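Local coordinates for phosphoenolpyruvate-protein phosphotransferase (Acinetobacter sp., PDB 3CI6), which probably transfers the phosphoryl group of phosphoenolpyruvate to a histidine of a partner protein, and is represented here by its GAF domain alone, at residues 9-12 against 13-16; 30-33 against 34-38; 147-150 against 151-155. All coordinates share one frame; numbering follows the deposited sequence. Where two conformers were deposited one is given.

In the fold
Interactions 1, 2 and 3 each lie within one of three helices, 7-20, 25-40 and 144-167, and the three turns meet through their apolar sides. Their centres are about 11 to 13 Å apart. Leu153 of interaction 3 is shared by both neighbours: Leu12 CD1 lies 3.7 Å from Leu153 CG, and Val36 CG2 3.6 Å from Leu153 CD1. Interactions 1 and 2 touch where Ile15 CG1 is 3.7 Å from Gln35 CB. Interactions 2 and 3 also touch the antiparallel sheet, while 1 and 3 face the second subunit. The bound 1-ethoxy-2-(2-ethoxyethoxy)ethane lies about 12 Å from the side chain of Met32, in a pocket lined in part by Leu25, Ala164 and His165 of two of these helices.

Interaction 1 of 3, residues 9-12 against 13-16; sequences LDTL and RRIV
Leu9, Asp10, Thr11 and Leu12 each offer a carbonyl oxygen to the backbone N four residues on, in Arg13, Arg14, Ile15 and Val16, a regular alpha-helical turn in which Val16 N lies 2.8 Å from Leu12 O. On the apolar side, one branch of each residue makes the contact between Leu12 and Val16: Leu12 CD1 is 3.9 Å from Val16 CG2. Val16 CG2 also rests 3.3 Å from Leu12 O, beside the oxygen that accepts from Val16 N. Leu12 packs on Leu153 of helix 144-167, and Ile15 on Phe149 and Leu153; Leu12 also meets Leu9, and Val16 Ala155, of the second subunit. Thr11 and Ile15 lie alongside each other, pointing the same way, with Thr11 CG2 4.0 Å from Ile15 CD1. Ile15 CG1 stands beside its own backbone N (chi1 -59°), which brings it to 3.3 Å from Thr11 O. Thr11 OG1 is hydrogen-bonded to Met7 O. Arg14 bends back at chi3 (48°), and its NH1 comes 3.9 Å from Thr11 OG1, slanting past the hydroxyl without a bond. Arg13 touches the preceding turn with its root, CB being 3.5 Å from Leu9 O. The rest of its chain runs out extended, and NE binds Gln17 OE1 while NH1 binds Ser148 OG of the second subunit. Asp10 OD1 is 5.7 Å from Arg13 NH1, too far for a salt bridge. The chemistry thus divides an amphipathic helix: aliphatic branches serve the domain core and the dimer contact, and the end of Arg13 leads to polar partners beyond the turn.

Interaction 2 of 3, residues 30-33 against 34-38; sequences DIMV and NQVAD
Asn34 doubles the hydrogen bonding to Asp30 O, which accepts from both the backbone N and the side-chain amide of Asn34. Asn34 ND2 reaches Asp30 O at 2.9 Å with a nearly straight N-H (166°), and the oxygen lies close to the plane of the amide. Asn34 N sits 3.2 Å from Asp30 O and approaches from the opposite face of the carbonyl plane. The ND2 arm of this grip follows from the first torsion of Asn34 (chi1 -79°), which folds CG beside its own backbone N and back over the previous turn; the other arm is an ordinary helical bond. Asp30 OD1 is also near, 3.1 Å from Asn34 ND2, but the angle is poor for a bond, and the carboxylate and amide planes are turned 73° apart. Further i to i+4 bonds link Ile31 to Gln35, Met32 to Val36 and Val33 to Ala37. The turn belongs to helix 25-40 of the GAF domain, one of the helices lying on its antiparallel sheet. Val33 packs there on Cys45 and Ile47 of strand 44-51 and on Ala61 of strand 56-63. Met32, present as selenomethionine, and Val36 make the apolar contact: they lie alongside each other, pointing the same way, with Met32 CG 4.0 Å from Val36 CG2. Val36 CG2 in turn is 3.2 Å from Met32 O. Ile31 and Gln35 meet by alkyl packing, Ile31 CG2 being 4.0 Å from Gln35 CG. The glutamine chain then bends at chi2, and its NE2 is hydrogen-bonded to Glu18 OE1 of helix 7-20. Val33 CG2 stands between its backbone N and carbonyl carbon, 3.2 Å from Asn34 N.

Interaction 3 of 3, residues 147-150 against 151-155; sequences ESFL and VTLCA
Phe149 swings its ring away from its backbone N (chi1 171°), while Leu153, one turn on, sets CG beside its own N (chi1 -73°); together these torsions bring a leucine methyl over the ring. Leu153 CD1 lies over one face, 3.6 Å from Phe149 CZ and 19° off the ring normal through the centroid, a CH-pi contact displaced toward the rim at CZ. Leu153 CG, further back, is 3.6 Å from Phe149 O, the carbonyl that accepts the hydrogen bond of Leu153 N at 3.1 Å. The turn forms part of helix 144-167 of the GAF domain. Leu150 and Cys154 face the sheet, Leu150 packing on Leu118 and Val120 of strand 116-124 and on Leu132 and Val134 of strand 127-136. Phe149, Leu150 and Leu153 pack on helix 25-40, Phe149 and Leu153 also on helix 7-20, and Ser148, Val151 and Thr152 meet the second subunit. Thr152 turns its hydroxyl back along the helix, and Thr152 OG1 donates to Ser148 O at 2.9 Å, which satisfies the buried hydroxyl. Thr152 N reaches Ser148 O at 3.1 Å from the opposite face of the carbonyl plane, and this oxygen therefore accepts twice. Val151 N bonds to Glu147 O at 2.8 Å, and Val151 CG2 leans against Glu147 O at 3.2 Å. The polar ends of Glu147 and Ser148 find partners beyond the two segments, some in the second subunit. Glu147 OE2 accepts from Asn93 ND2, and its OE1 forms a salt bridge with Arg13 NH1 of the second subunit. Ser148 OG is hydrogen-bonded to Glu144 O and to Asp10 OD1 of the second subunit.

Interaction 1 of 3, residues 9-12 against 13-16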
loop_
_atom_site.group_PDB
_atom_site.type_symbol
_atom_site.label_atom_id
_atom_site.label_comp_id
_atom_site.label_asym_id
_atom_site.label_seq_id
_atom_site.Cartn_x
_atom_site.Cartn_y
_atom_site.Cartn_z
ATOM N N LEU B 9 4.538 8.657 10.613
ATOM C CA LEU B 9 4.799 8.440 9.168
ATOM C C LEU B 9 6.115 7.701 8.937
ATOM O O LEU B 9 6.177 6.803 8.097
ATOM C CB LEU B 9 4.851 9.777 8.436
ATOM C CG LEU B 9 5.086 9.715 6.930
ATOM C CD1 LEU B 9 4.042 8.936 6.138
ATOM C CD2 LEU B 9 5.208 11.132 6.386
ATOM N N ASP B 10 7.154 8.058 9.679
ATOM C CA ASP B 10 8.443 7.369 9.589
ATOM C C ASP B 10 8.300 5.885 9.946
ATOM O O ASP B 10 8.887 5.029 9.290
ATOM C CB ASP B 10 9.516 7.981 10.479
ATOM C CG ASP B 10 10.039 9.306 9.985
ATOM O OD1 ASP B 10 9.909 9.608 8.773
ATOM O OD2 ASP B 10 10.572 10.054 10.861
ATOM N N THR B 11 7.528 5.585 10.982
ATOM C CA THR B 11 7.256 4.198 11.383
ATOM C C THR B 11 6.541 3.439 10.252
ATOM O O THR B 11 6.929 2.326 9.866
ATOM C CB THR B 11 6.453 4.176 12.657
ATOM O OG1 THR B 11 7.264 4.702 13.703
ATOM C CG2 THR B 11 5.991 2.730 13.017
ATOM N N LEU B 12 5.517 4.068 9.689
ATOM C CA LEU B 12 4.796 3.469 8.567
ATOM C C LEU B 12 5.734 3.191 7.392
ATOM O O LEU B 12 5.752 2.106 6.836
ATOM C CB LEU B 12 3.663 4.391 8.127
ATOM C CG LEU B 12 2.871 4.007 6.901
ATOM C CD1 LEU B 12 2.189 2.647 7.028
ATOM C CD2 LEU B 12 1.770 5.038 6.661
ATOM N N ARG B 13 6.536 4.184 7.023
ATOM C CA ARG B 13 7.498 4.038 5.939
ATOM C C ARG B 13 8.468 2.888 6.198
ATOM O O ARG B 13 8.750 2.122 5.289
ATOM C CB ARG B 13 8.283 5.332 5.790
ATOM C CG ARG B 13 9.309 5.244 4.685
ATOM C CD ARG B 13 10.143 6.449 4.584
ATOM N NE ARG B 13 11.241 6.253 3.625
ATOM C CZ ARG B 13 11.958 7.258 3.124
ATOM N NH1 ARG B 13 11.672 8.504 3.458
ATOM N NH2 ARG B 13 12.958 7.008 2.280
ATOM N N ARG B 14 8.950 2.770 7.418
ATOM C CA ARG B 14 9.881 1.700 7.759
ATOM C C ARG B 14 9.255 0.331 7.517
ATOM O O ARG B 14 9.895 -0.565 6.948
ATOM C CB ARG B 14 10.301 1.825 9.215
ATOM C CG ARG B 14 11.279 0.814 9.625
ATOM C CD ARG B 14 12.067 1.229 10.859
ATOM N NE ARG B 14 11.255 1.742 11.953
ATOM C CZ ARG B 14 10.396 1.023 12.675
ATOM N NH1 ARG B 14 9.723 1.627 13.657
ATOM N NH2 ARG B 14 10.172 -0.277 12.431
ATOM N N ILE B 15 8.013 0.165 7.954
ATOM C CA ILE B 15 7.319 -1.106 7.780
ATOM C C ILE B 15 7.022 -1.350 6.312
ATOM O O ILE B 15 7.246 -2.448 5.793
ATOM C CB ILE B 15 6.017 -1.145 8.601
ATOM C CG1 ILE B 15 6.311 -0.947 10.073
ATOM C CG2 ILE B 15 5.312 -2.476 8.382
ATOM C CD1 ILE B 15 5.114 -0.617 10.975
ATOM N N VAL B 16 6.562 -0.306 5.617
ATOM C CA VAL B 16 6.263 -0.448 4.194
ATOM C C VAL B 16 7.509 -0.912 3.400
ATOM O O VAL B 16 7.447 -1.787 2.528
ATOM C CB VAL B 16 5.676 0.857 3.638
ATOM C CG1 VAL B 16 5.758 0.884 2.135
ATOM C CG2 VAL B 16 4.270 1.056 4.127
#

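Interaction 2 of 3, residues 30-33 against 34-38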
loop_
_atom_site.group_PDB
_atom_site.type_symbol
_atom_site.label_atom_id
_atom_site.label_comp_id
_atom_site.label_asym_id
_atom_site.label_seq_id
_atom_site.Cartn_x
_atom_site.Cartn_y
_atom_site.Cartn_z
ATOM N N ASP B 30 4.011 -11.926 7.715
ATOM C CA ASP B 30 4.631 -12.077 9.024
ATOM C C ASP B 30 5.187 -10.741 9.480
ATOM O O ASP B 30 5.028 -10.332 10.650
ATOM C CB ASP B 30 5.731 -13.144 8.950
ATOM C CG ASP B 30 6.439 -13.387 10.274
ATOM O OD1 ASP B 30 5.745 -13.732 11.251
ATOM O OD2 ASP B 30 7.698 -13.321 10.261
ATOM N N ILE B 31 5.870 -10.041 8.567
ATOM C CA ILE B 31 6.399 -8.708 8.894
ATOM C C ILE B 31 5.273 -7.793 9.276
ATOM O O ILE B 31 5.346 -7.077 10.274
ATOM C CB ILE B 31 7.148 -8.118 7.692
ATOM C CG1 ILE B 31 8.460 -8.853 7.493
ATOM C CG2 ILE B 31 7.461 -6.665 7.914
ATOM C CD1 ILE B 31 9.015 -8.708 6.033
HETATM N N MSE B 32 4.202 -7.792 8.491
HETATM C CA MSE B 32 3.127 -6.849 8.787
HETATM C C MSE B 32 2.485 -7.092 10.152
HETATM O O MSE B 32 2.311 -6.150 10.923
HETATM C CB MSE B 32 2.045 -6.856 7.729
HETATM C CG MSE B 32 1.063 -5.719 7.928
HETATM SE SE MSE B 32 -0.194 -5.737 6.517
HETATM C CE MSE B 32 -0.915 -7.552 6.835
ATOM N N VAL B 33 2.119 -8.325 10.466
ATOM C CA VAL B 33 1.410 -8.541 11.765
ATOM C C VAL B 33 2.303 -8.213 12.952
ATOM O O VAL B 33 1.857 -7.656 13.965
ATOM C CB VAL B 33 0.745 -9.932 11.907
ATOM C CG1 VAL B 33 -0.300 -10.106 10.819
ATOM C CG2 VAL B 33 1.758 -11.041 11.953
ATOM N N ASN B 34 3.577 -8.559 12.879
ATOM C CA ASN B 34 4.481 -8.327 14.006
ATOM C C ASN B 34 4.795 -6.847 14.142
ATOM O O ASN B 34 4.817 -6.313 15.246
ATOM C CB ASN B 34 5.725 -9.171 13.829
ATOM C CG ASN B 34 5.473 -10.601 14.237
ATOM O OD1 ASN B 34 5.427 -10.904 15.444
ATOM N ND2 ASN B 34 5.213 -11.470 13.270
ATOM N N GLN B 35 5.040 -6.185 13.014
ATOM C CA GLN B 35 5.312 -4.761 13.068
ATOM C C GLN B 35 4.125 -3.896 13.456
ATOM O O GLN B 35 4.304 -2.945 14.220
ATOM C CB GLN B 35 5.958 -4.245 11.784
ATOM C CG GLN B 35 7.275 -4.886 11.454
ATOM C CD GLN B 35 8.392 -4.544 12.378
ATOM O OE1 GLN B 35 8.187 -3.938 13.444
ATOM N NE2 GLN B 35 9.606 -4.873 11.973
ATOM N N VAL B 36 2.932 -4.274 13.017
ATOM C CA VAL B 36 1.703 -3.598 13.462
ATOM C C VAL B 36 1.558 -3.782 14.979
ATOM O O VAL B 36 1.316 -2.819 15.726
ATOM C CB VAL B 36 0.455 -4.087 12.742
ATOM C CG1 VAL B 36 -0.826 -3.616 13.471
ATOM C CG2 VAL B 36 0.475 -3.557 11.265
ATOM N N ALA B 37 1.745 -4.992 15.490
ATOM C CA ALA B 37 1.567 -5.226 16.923
ATOM C C ALA B 37 2.532 -4.387 17.748
ATOM O O ALA B 37 2.166 -3.842 18.816
ATOM C CB ALA B 37 1.762 -6.691 17.243
ATOM N N ASP B 38 3.770 -4.259 17.267
ATOM C CA ASP B 38 4.774 -3.464 17.977
ATOM C C ASP B 38 4.476 -1.959 17.873
ATOM O O ASP B 38 4.620 -1.219 18.848
ATOM C CB ASP B 38 6.160 -3.764 17.429
ATOM C CG ASP B 38 7.287 -3.121 18.240
ATOM O OD1 ASP B 38 7.283 -3.204 19.475
ATOM O OD2 ASP B 38 8.175 -2.518 17.611
#

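Interaction 3 of 3, residues 147-150 against 151-155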
loop_
_atom_site.group_PDB
_atom_site.type_symbol
_atom_site.label_atom_id
_atom_site.label_comp_id
_atom_site.label_asym_id
_atom_site.label_seq_id
_atom_site.Cartn_x
_atom_site.Cartn_y
_atom_site.Cartn_z
ATOM N N GLU B 147 -6.529 3.799 12.411
ATOM C CA GLU B 147 -7.262 3.322 11.228
ATOM C C GLU B 147 -6.510 3.658 9.935
ATOM O O GLU B 147 -6.346 2.808 9.039
ATOM C CB GLU B 147 -8.673 3.914 11.181
ATOM C CG GLU B 147 -9.570 3.429 12.297
ATOM C CD GLU B 147 -11.002 3.907 12.170
ATOM O OE1 GLU B 147 -11.364 4.588 11.193
ATOM O OE2 GLU B 147 -11.829 3.529 13.046
ATOM N N SER B 148 -6.027 4.895 9.835
ATOM C CA SER B 148 -5.296 5.319 8.635
ATOM C C SER B 148 -4.034 4.516 8.400
ATOM O O SER B 148 -3.748 4.143 7.272
ATOM C CB SER B 148 -4.989 6.793 8.703
ATOM O OG SER B 148 -6.138 7.584 8.663
ATOM N N PHE B 149 -3.275 4.255 9.458
ATOM C CA PHE B 149 -2.080 3.430 9.424
ATOM C C PHE B 149 -2.397 2.057 8.860
ATOM O O PHE B 149 -1.730 1.564 7.952
ATOM C CB PHE B 149 -1.540 3.372 10.869
ATOM C CG PHE B 149 -0.415 2.382 11.127
ATOM C CD1 PHE B 149 0.850 2.634 10.658
ATOM C CD2 PHE B 149 -0.596 1.294 11.986
ATOM C CE1 PHE B 149 1.931 1.787 10.958
ATOM C CE2 PHE B 149 0.472 0.436 12.294
ATOM C CZ PHE B 149 1.725 0.680 11.759
ATOM N N LEU B 150 -3.422 1.425 9.434
ATOM C CA LEU B 150 -3.764 0.068 9.015
ATOM C C LEU B 150 -4.304 0.046 7.606
ATOM O O LEU B 150 -4.020 -0.890 6.859
ATOM C CB LEU B 150 -4.764 -0.552 9.982
ATOM C CG LEU B 150 -4.249 -0.766 11.401
ATOM C CD1 LEU B 150 -5.364 -1.320 12.286
ATOM C CD2 LEU B 150 -3.009 -1.660 11.423
ATOM N N VAL B 151 -5.161 1.010 7.243
ATOM C CA VAL B 151 -5.659 1.067 5.856
ATOM C C VAL B 151 -4.500 1.122 4.856
ATOM O O VAL B 151 -4.500 0.438 3.826
ATOM C CB VAL B 151 -6.678 2.202 5.671
ATOM C CG1 VAL B 151 -6.969 2.495 4.191
ATOM C CG2 VAL B 151 -7.958 1.895 6.453
ATOM N N THR B 152 -3.497 1.944 5.145
ATOM C CA THR B 152 -2.375 2.116 4.232
ATOM C C THR B 152 -1.557 0.831 4.106
ATOM O O THR B 152 -1.248 0.396 2.985
ATOM C CB THR B 152 -1.528 3.314 4.667
ATOM O OG1 THR B 152 -2.356 4.498 4.711
ATOM C CG2 THR B 152 -0.340 3.486 3.668
ATOM N N LEU B 153 -1.258 0.164 5.230
ATOM C CA LEU B 153 -0.575 -1.119 5.161
ATOM C C LEU B 153 -1.413 -2.158 4.445
ATOM O O LEU B 153 -0.901 -2.956 3.663
ATOM C CB LEU B 153 -0.224 -1.601 6.565
ATOM C CG LEU B 153 0.915 -0.832 7.193
ATOM C CD1 LEU B 153 0.957 -1.098 8.726
ATOM C CD2 LEU B 153 2.257 -1.135 6.536
ATOM N N CYS B 154 -2.724 -2.176 4.700
ATOM C CA CYS B 154 -3.527 -3.173 4.014
ATOM C C CYS B 154 -3.501 -2.941 2.486
ATOM O O CYS B 154 -3.512 -3.893 1.683
ATOM C CB CYS B 154 -4.959 -3.166 4.522
ATOM S SG CYS B 154 -5.156 -3.955 6.118
ATOM N N ALA B 155 -3.475 -1.667 2.072
ATOM C CA ALA B 155 -3.471 -1.347 0.640
ATOM C C ALA B 155 -2.169 -1.807 0.012
ATOM O O ALA B 155 -2.156 -2.278 -1.158
ATOM C CB ALA B 155 -3.610 0.128 0.479
#